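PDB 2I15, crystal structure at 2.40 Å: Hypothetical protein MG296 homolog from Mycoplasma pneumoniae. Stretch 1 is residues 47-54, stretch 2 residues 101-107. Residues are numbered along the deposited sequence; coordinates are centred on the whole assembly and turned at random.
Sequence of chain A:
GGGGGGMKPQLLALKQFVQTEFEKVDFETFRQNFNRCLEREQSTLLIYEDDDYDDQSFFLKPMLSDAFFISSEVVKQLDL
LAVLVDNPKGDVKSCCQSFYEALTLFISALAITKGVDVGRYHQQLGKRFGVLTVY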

# COMPACT_ATOMS: atom_id res chain seq x y z
N ILE A 47 2.96 -11.18 14.58
CA ILE A 47 4.34 -11.14 15.02
C ILE A 47 5.17 -10.06 14.34
O ILE A 47 6.07 -9.51 14.95
N TYR A 48 4.85 -9.73 13.08
CA TYR A 48 5.63 -8.74 12.32
C TYR A 48 5.45 -7.24 12.58
O TYR A 48 6.12 -6.42 11.95
N GLU A 49 4.56 -6.88 13.49
CA GLU A 49 4.33 -5.47 13.83
C GLU A 49 4.44 -5.39 15.33
O GLU A 49 4.34 -4.32 15.95
N ASP A 50 4.61 -6.56 15.90
CA ASP A 50 4.69 -6.75 17.31
C ASP A 50 5.94 -6.18 17.89
O ASP A 50 7.04 -6.63 17.51
N ASP A 51 5.81 -5.19 18.77
CA ASP A 51 7.02 -4.75 19.42
C ASP A 51 7.10 -6.14 20.02
O ASP A 51 6.25 -6.56 20.83
N ASP A 52 8.09 -6.88 19.56
CA ASP A 52 8.26 -8.26 19.95
C ASP A 52 9.72 -8.28 19.63
O ASP A 52 10.26 -7.23 19.30
N TYR A 53 10.36 -9.44 19.66
CA TYR A 53 11.79 -9.43 19.42
C TYR A 53 12.25 -8.84 20.75
O TYR A 53 13.18 -8.04 20.80
N ASP A 54 11.51 -9.23 21.79
CA ASP A 54 11.75 -8.89 23.18
C ASP A 54 12.22 -10.22 23.76
O ASP A 54 13.19 -10.32 24.50
N GLU A 101 2.87 -6.91 1.77
CA GLU A 101 2.38 -5.78 2.53
C GLU A 101 2.40 -6.02 4.04
O GLU A 101 2.40 -5.06 4.83
N ALA A 102 2.47 -7.28 4.43
CA ALA A 102 2.51 -7.65 5.85
C ALA A 102 3.96 -7.71 6.35
O ALA A 102 4.22 -7.57 7.54
N LEU A 103 4.91 -7.91 5.43
CA LEU A 103 6.31 -8.04 5.81
C LEU A 103 7.17 -6.80 5.56
O LEU A 103 8.38 -6.80 5.82
N THR A 104 6.53 -5.75 5.07
CA THR A 104 7.21 -4.50 4.72
C THR A 104 8.27 -4.02 5.73
O THR A 104 9.41 -3.75 5.35
N LEU A 105 7.89 -3.93 7.00
CA LEU A 105 8.79 -3.47 8.05
C LEU A 105 9.90 -4.50 8.27
O LEU A 105 11.06 -4.15 8.53
N PHE A 106 9.54 -5.77 8.13
CA PHE A 106 10.44 -6.91 8.27
C PHE A 106 11.50 -6.83 7.17
O PHE A 106 12.70 -7.00 7.42
N ILE A 107 11.06 -6.55 5.96
CA ILE A 107 11.93 -6.47 4.79
C ILE A 107 12.97 -5.34 4.84
O ILE A 107 14.09 -5.51 4.34

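Packing of the irregular segment 47-54 against the kinked helix 101-107 of the Mycoplasma pneumoniae MG296 homolog. The contact is small, burying 270 Å² summed over both sides, and it centres on Tyr-48, whose CA lies 6.5 Å from the CA of Phe-106, the nearest pair of CA atoms across the stretches. No hydrogen bond crosses between the stretches; they meet mainly through aromatic and aliphatic groups.

Tyr-48 points its CA-to-CB bond toward the helix and gives up the largest area of any residue here. Its m rotamer (chi1 -49°), with chi2 at 105°, lays the ring beside the helix so that one face receives Leu-103 while an edge is offered to Phe-106. CD2 of Leu-103 stands 3.4 Å from the centroid of the Tyr-48 ring and only 4° off the ring normal, a CH-pi contact almost exactly over the face; the closest atom pair is Tyr-48 CD2 to Leu-103 CD2 at 3.6 Å. Leu-103 leaves its backbone sideways, but its m,t conformation (chi1 -59°, chi2 175°) brings the CD2 methyl to the tyrosine, while CD1 lies farther from that ring. Near the root of the tyrosine side chain, Tyr-48 CB comes 3.8 Å from Ala-102 O, a van der Waals approach to the helix backbone. At the far end, the Tyr-48 hydroxyl is hydrogen-bonded elsewhere in the structure, so the ring is held by a polar anchor as well as by packing.

Phe-106 also points toward the other stretch. Its t rotamer (chi1 -172°) with chi2 of 89° turns the ring perpendicular to that of Tyr-48: the planes meet at 90°, the centroids are 5.6 Å apart, and the edge of Tyr-48 is directed toward the face of Phe-106 in an offset edge-to-face pair. Tyr-48 CD2 and Phe-106 CD1 approach to 3.7 Å. At its edge Phe-106 meets a second tyrosine, Tyr-53, whose OH lies 3.4 Å from Phe-106 CE1, near the plane of the phenylalanine ring. Tyr-53 reaches this place from a backbone with positive phi (74°), and its CA-to-CB bond is directed toward the helix; in its m rotamer (chi1 -70°, chi2 59°) the hydroxyl makes the contact. Its amide is tied locally, Tyr-53 N donating to Asp-52 OD1 at 2.9 Å, although Asp-52 is poorly ordered.

Glu-49 adds a looser contact. Its CA-to-CB bond runs sideways, but chi1 in m (-54°) and an off-well chi2 of -104° bring the carboxylate end nearer the helix, where Glu-49 OE2 is 4.4 Å from Leu-105 CB. Leu-105 points toward the loop with chi1 t (-162°) and chi2 m (-49°). Ala-102, with CB directed sideways, is partly covered, and its closest contact is made through O. Asp-50, Asp-51, Asp-52 and Asp-54 keep their side chains well clear of the helix. Tyr-48, Phe-106 and Tyr-53 account for more than half of the covered area.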

# COMPACT_ATOMS: atom_id res chain seq x y z
CB ILE A 47 5.01 -12.55 14.82
CG1 ILE A 47 6.11 -12.79 15.87
CG2 ILE A 47 5.66 -12.64 13.45
CD1 ILE A 47 7.32 -11.91 15.72
CB TYR A 48 5.47 -9.01 10.81
CG TYR A 48 5.68 -10.46 10.45
CD1 TYR A 48 4.60 -11.28 10.14
CD2 TYR A 48 6.96 -11.02 10.45
CE1 TYR A 48 4.77 -12.64 9.86
CE2 TYR A 48 7.15 -12.37 10.18
CZ TYR A 48 6.05 -13.17 9.88
OH TYR A 48 6.22 -14.51 9.66
CB GLU A 49 2.93 -5.04 13.43
CG GLU A 49 2.64 -5.34 11.98
CD GLU A 49 2.70 -4.10 11.16
OE1 GLU A 49 1.65 -3.44 11.03
OE2 GLU A 49 3.80 -3.76 10.67
CB ASP A 50 4.65 -8.26 17.62
CG ASP A 50 3.79 -8.59 18.79
OD1 ASP A 50 4.03 -8.05 19.89
OD2 ASP A 50 2.87 -9.41 18.61
CB ASP A 51 6.79 -3.69 20.50
CG ASP A 51 8.08 -3.26 21.14
OD1 ASP A 51 8.03 -2.56 22.18
OD2 ASP A 51 9.15 -3.61 20.61
CB ASP A 52 7.44 -9.11 18.96
CG ASP A 52 7.15 -10.52 19.44
OD1 ASP A 52 8.09 -11.30 19.65
OD2 ASP A 52 5.95 -10.86 19.57
CB TYR A 53 12.13 -8.52 18.24
CG TYR A 53 11.69 -9.06 16.91
CD1 TYR A 53 10.35 -9.33 16.65
CD2 TYR A 53 12.61 -9.31 15.90
CE1 TYR A 53 9.95 -9.84 15.43
CE2 TYR A 53 12.22 -9.82 14.68
CZ TYR A 53 10.90 -10.09 14.46
OH TYR A 53 10.52 -10.65 13.26
CB ASP A 54 10.45 -8.46 23.86
CG ASP A 54 10.05 -7.05 23.50
OD1 ASP A 54 10.96 -6.19 23.36
OD2 ASP A 54 8.82 -6.80 23.36
CB GLU A 101 0.99 -5.38 2.03
CG GLU A 101 0.96 -5.11 0.52
CD GLU A 101 -0.27 -4.36 0.07
OE1 GLU A 101 -1.38 -4.77 0.47
OE2 GLU A 101 -0.12 -3.38 -0.69
CB ALA A 102 1.82 -9.00 6.07
CB LEU A 103 6.90 -9.27 5.09
CG LEU A 103 6.17 -10.58 5.43
CD1 LEU A 103 6.71 -11.71 4.62
CD2 LEU A 103 6.33 -10.87 6.94
CB THR A 104 6.13 -3.40 4.49
OG1 THR A 104 6.18 -2.95 3.13
CG2 THR A 104 6.36 -2.21 5.41
CB LEU A 105 7.99 -3.27 9.35
CG LEU A 105 8.50 -2.43 10.53
CD1 LEU A 105 9.91 -2.81 10.89
CD2 LEU A 105 8.40 -0.98 10.19
CB PHE A 106 9.65 -8.20 8.09
CG PHE A 106 10.42 -9.46 8.39
CD1 PHE A 106 10.45 -9.99 9.68
CD2 PHE A 106 11.11 -10.12 7.39
CE1 PHE A 106 11.14 -11.16 9.95
CE2 PHE A 106 11.81 -11.30 7.65
CZ PHE A 106 11.82 -11.81 8.93
CB ILE A 107 11.07 -6.37 3.54
CG1 ILE A 107 10.25 -7.67 3.42
CG2 ILE A 107 11.94 -6.16 2.29
CD1 ILE A 107 9.20 -7.63 2.38